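Local coordinates for protein thymine dioxygenase (Neurospora crassa, PDB 5C3Q) that probably acts as a non-haem iron, 2-oxoglutarate-dependent dioxygenase that hydroxylates thymine, a substrate held here beside the cosubstrate, at residues 192-197 and 288-293. Residues are numbered along the deposited sequence; the frame is centred on the assembly and turned at random.
Sequences RLLHYP and RYSIAY. With AKG (2-oxoglutaric acid), chain F; TDR (thymine), chain G; EDO (1,2-ethanediol), chain I.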
loop_
_atom_site.group_PDB
_atom_site.type_symbol
_atom_site.label_atom_id
_atom_site.label_comp_id
_atom_site.label_asym_id
_atom_site.label_seq_id
_atom_site.Cartn_x
_atom_site.Cartn_y
_atom_site.Cartn_z
ATOM N N ARG A 192 6.763 -1.518 -3.344
ATOM C CA ARG A 192 6.375 -2.874 -3.722
ATOM C C ARG A 192 5.769 -2.906 -5.126
ATOM O O ARG A 192 4.651 -2.431 -5.345
ATOM C CB ARG A 192 5.380 -3.451 -2.712
ATOM C CG ARG A 192 4.937 -4.873 -3.025
ATOM C CD ARG A 192 3.847 -5.355 -2.086
ATOM N NE ARG A 192 4.367 -6.200 -1.016
ATOM C CZ ARG A 192 3.620 -6.829 -0.113
ATOM N NH1 ARG A 192 2.294 -6.711 -0.121
ATOM N NH2 ARG A 192 4.206 -7.581 0.812
ATOM N N LEU A 193 6.523 -3.468 -6.066
ATOM C CA LEU A 193 6.028 -3.749 -7.406
ATOM C C LEU A 193 5.249 -5.057 -7.352
ATOM O O LEU A 193 5.734 -6.039 -6.788
ATOM C CB LEU A 193 7.194 -3.887 -8.391
ATOM C CG LEU A 193 8.201 -2.734 -8.421
ATOM C CD1 LEU A 193 9.263 -3.007 -9.470
ATOM C CD2 LEU A 193 7.517 -1.402 -8.692
ATOM N N LEU A 194 4.047 -5.064 -7.927
ATOM C CA LEU A 194 3.181 -6.242 -7.918
ATOM C C LEU A 194 2.774 -6.651 -9.325
ATOM O O LEU A 194 2.408 -5.815 -10.152
ATOM C CB LEU A 194 1.923 -5.979 -7.092
ATOM C CG LEU A 194 2.116 -5.971 -5.574
ATOM C CD1 LEU A 194 1.062 -5.112 -4.884
ATOM C CD2 LEU A 194 2.097 -7.393 -5.038
ATOM N N HIS A 195 2.834 -7.952 -9.576
ATOM C CA HIS A 195 2.336 -8.532 -10.807
ATOM C C HIS A 195 1.447 -9.720 -10.459
ATOM O O HIS A 195 1.880 -10.660 -9.792
ATOM C CB HIS A 195 3.500 -8.956 -11.704
ATOM C CG HIS A 195 3.092 -9.812 -12.859
ATOM N ND1 HIS A 195 3.660 -11.042 -13.107
ATOM C CD2 HIS A 195 2.165 -9.623 -13.828
ATOM C CE1 HIS A 195 3.107 -11.571 -14.183
ATOM N NE2 HIS A 195 2.195 -10.730 -14.638
ATOM N N TYR A 196 0.193 -9.652 -10.890
ATOM C CA TYR A 196 -0.752 -10.742 -10.708
ATOM C C TYR A 196 -0.914 -11.411 -12.071
ATOM O O TYR A 196 -1.567 -10.855 -12.950
ATOM C CB TYR A 196 -2.095 -10.207 -10.206
ATOM C CG TYR A 196 -2.022 -9.432 -8.907
ATOM C CD1 TYR A 196 -1.781 -8.060 -8.897
ATOM C CD2 TYR A 196 -2.202 -10.070 -7.685
ATOM C CE1 TYR A 196 -1.711 -7.350 -7.702
ATOM C CE2 TYR A 196 -2.146 -9.370 -6.492
ATOM C CZ TYR A 196 -1.900 -8.012 -6.505
ATOM O OH TYR A 196 -1.848 -7.326 -5.313
ATOM N N PRO A 197 -0.294 -12.592 -12.269
ATOM C CA PRO A 197 -0.314 -13.219 -13.597
ATOM C C PRO A 197 -1.712 -13.463 -14.165
ATOM O O PRO A 197 -2.682 -13.607 -13.414
ATOM C CB PRO A 197 0.391 -14.564 -13.370
ATOM C CG PRO A 197 1.247 -14.351 -12.174
ATOM C CD PRO A 197 0.508 -13.372 -11.309
ATOM N N ARG A 288 -2.607 -8.403 -14.114
ATOM C CA ARG A 288 -2.845 -7.158 -13.389
ATOM C C ARG A 288 -1.534 -6.654 -12.778
ATOM O O ARG A 288 -0.792 -7.417 -12.145
ATOM C CB ARG A 288 -3.906 -7.352 -12.299
ATOM C CG ARG A 288 -4.101 -6.152 -11.379
ATOM C CD ARG A 288 -5.349 -6.292 -10.522
ATOM N NE ARG A 288 -5.661 -5.062 -9.793
ATOM C CZ ARG A 288 -5.103 -4.681 -8.642
ATOM N NH1 ARG A 288 -4.176 -5.427 -8.050
ATOM N NH2 ARG A 288 -5.475 -3.533 -8.080
ATOM N N TYR A 289 -1.258 -5.369 -12.977
ATOM C CA TYR A 289 -0.102 -4.716 -12.379
ATOM C C TYR A 289 -0.561 -3.655 -11.410
ATOM O O TYR A 289 -1.468 -2.871 -11.705
ATOM C CB TYR A 289 0.772 -4.060 -13.444
ATOM C CG TYR A 289 1.413 -5.051 -14.368
ATOM C CD1 TYR A 289 2.615 -5.658 -14.035
ATOM C CD2 TYR A 289 0.809 -5.395 -15.571
ATOM C CE1 TYR A 289 3.206 -6.583 -14.877
ATOM C CE2 TYR A 289 1.391 -6.317 -16.425
ATOM C CZ TYR A 289 2.589 -6.907 -16.072
ATOM O OH TYR A 289 3.169 -7.824 -16.912
ATOM N N SER A 290 0.068 -3.636 -10.245
ATOM C CA SER A 290 -0.084 -2.529 -9.322
ATOM C C SER A 290 1.249 -2.242 -8.656
ATOM O O SER A 290 2.191 -3.048 -8.721
ATOM C CB SER A 290 -1.165 -2.826 -8.276
ATOM O OG SER A 290 -0.794 -3.906 -7.441
ATOM N N ILE A 291 1.326 -1.070 -8.040
ATOM C CA ILE A 291 2.489 -0.665 -7.284
ATOM C C ILE A 291 1.997 -0.125 -5.948
ATOM O O ILE A 291 1.234 0.850 -5.903
ATOM C CB ILE A 291 3.305 0.412 -8.030
ATOM C CG1 ILE A 291 3.710 -0.097 -9.420
ATOM C CG2 ILE A 291 4.529 0.804 -7.210
ATOM C CD1 ILE A 291 4.443 0.914 -10.276
ATOM N N ALA A 292 2.420 -0.774 -4.868
ATOM C CA ALA A 292 2.130 -0.308 -3.521
ATOM C C ALA A 292 3.378 0.330 -2.937
ATOM O O ALA A 292 4.398 -0.341 -2.740
ATOM C CB ALA A 292 1.667 -1.457 -2.646
ATOM N N TYR A 293 3.301 1.629 -2.664
ATOM C CA TYR A 293 4.374 2.319 -1.976
ATOM C C TYR A 293 4.000 2.469 -0.500
ATOM O O TYR A 293 3.192 3.329 -0.124
ATOM C CB TYR A 293 4.650 3.670 -2.637
ATOM C CG TYR A 293 5.873 4.379 -2.109
ATOM C CD1 TYR A 293 7.133 4.117 -2.633
ATOM C CD2 TYR A 293 5.767 5.318 -1.093
ATOM C CE1 TYR A 293 8.257 4.769 -2.157
ATOM C CE2 TYR A 293 6.883 5.982 -0.610
ATOM C CZ TYR A 293 8.128 5.704 -1.146
ATOM O OH TYR A 293 9.243 6.356 -0.672
HETATM C C1 AKG F . -0.696 -4.647 -0.796
HETATM O O1 AKG F . -0.622 -4.445 0.445
HETATM O O2 AKG F . 0.290 -5.037 -1.454
HETATM C C2 AKG F . -1.975 -4.434 -1.492
HETATM O O5 AKG F . -2.993 -4.211 -0.842
HETATM C C3 AKG F . -2.023 -4.496 -3.007
HETATM C C4 AKG F . -3.399 -4.086 -3.525
HETATM C C5 AKG F . -3.441 -4.058 -5.035
HETATM O O3 AKG F . -4.289 -3.320 -5.578
HETATM O O4 AKG F . -2.653 -4.768 -5.697
HETATM N N1 TDR G . 4.824 -5.050 3.594
HETATM C C2 TDR G . 5.156 -3.772 4.182
HETATM O O2 TDR G . 6.320 -3.427 4.265
HETATM N N3 TDR G . 4.105 -2.907 4.666
HETATM C C4 TDR G . 2.737 -3.301 4.566
HETATM O O4 TDR G . 1.876 -2.545 4.982
HETATM C C5 TDR G . 2.389 -4.602 3.972
HETATM C CM5 TDR G . 0.974 -5.071 3.845
HETATM C C6 TDR G . 3.466 -5.472 3.491
HETATM C C1 EDO I . 7.568 -10.096 0.945
HETATM O O1 EDO I . 6.585 -9.133 0.557
HETATM C C2 EDO I . 6.934 -11.472 1.089
HETATM O O2 EDO I . 6.419 -11.664 2.410
HETATM O O HOH W 1 2.311 -10.951 -17.348
#
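Tyr196 has CG anti to its carbonyl carbon (chi1 -58°), while Arg288 has CG anti to its backbone N and runs extended to NE before chi4, -82°, turns the guanidinium; the two side chains thus travel alongside each other to the same carboxylate of 2-oxoglutarate. There Arg288 grips both oxygens, NH1 reaching AKG O4 at 2.9 Å and NH2 reaching AKG O3 at 2.8 Å. Tyr196 OH and Ser290 OG each donate to AKG O4 over 2.7 Å, which gives that one oxygen three donors. Ser290 OG also lies at the edge of the Tyr196 ring, and Leu194 CD1 lies 3.4 Å from Ser290 OG.

The strands carrying these groups are antiparallel neighbours within 190-200 and 284-295 of the double-stranded beta-helix. Six backbone hydrogen bonds join the pairs Arg192-Ala292, Leu194-Ser290 and Tyr196-Arg288, whose side chains all share the cosubstrate face. Arg192, bent at chi3, sends NH1 to AKG O2 at the other end of the ligand, 2.9 Å away, while TDR C6 lies over one face of its guanidinium, 3.5 Å from Arg192 NH2. Its NE forms a salt bridge with Glu124.

On the reverse face, Leu193 CD2 meets Ile291 CG2 at 4.0 Å, and both side chains touch helices 57-71 and 147-173. His195 and Tyr289 lie side by side, their planes 22° apart but slid so that the rings barely overlap; a water close to His195 NE2 makes a longer bond to Tyr289 OH, and His195 ND1 bonds to Glu121.

Two arginines at opposite ends of the dianionic cosubstrate would offset its charge, and the three donors on AKG O4 probably polarise that carboxylate. Such a grip would fix the ligand's position relative to the nickel ion bound by His216, Asp218 and His273, with thymine alongside.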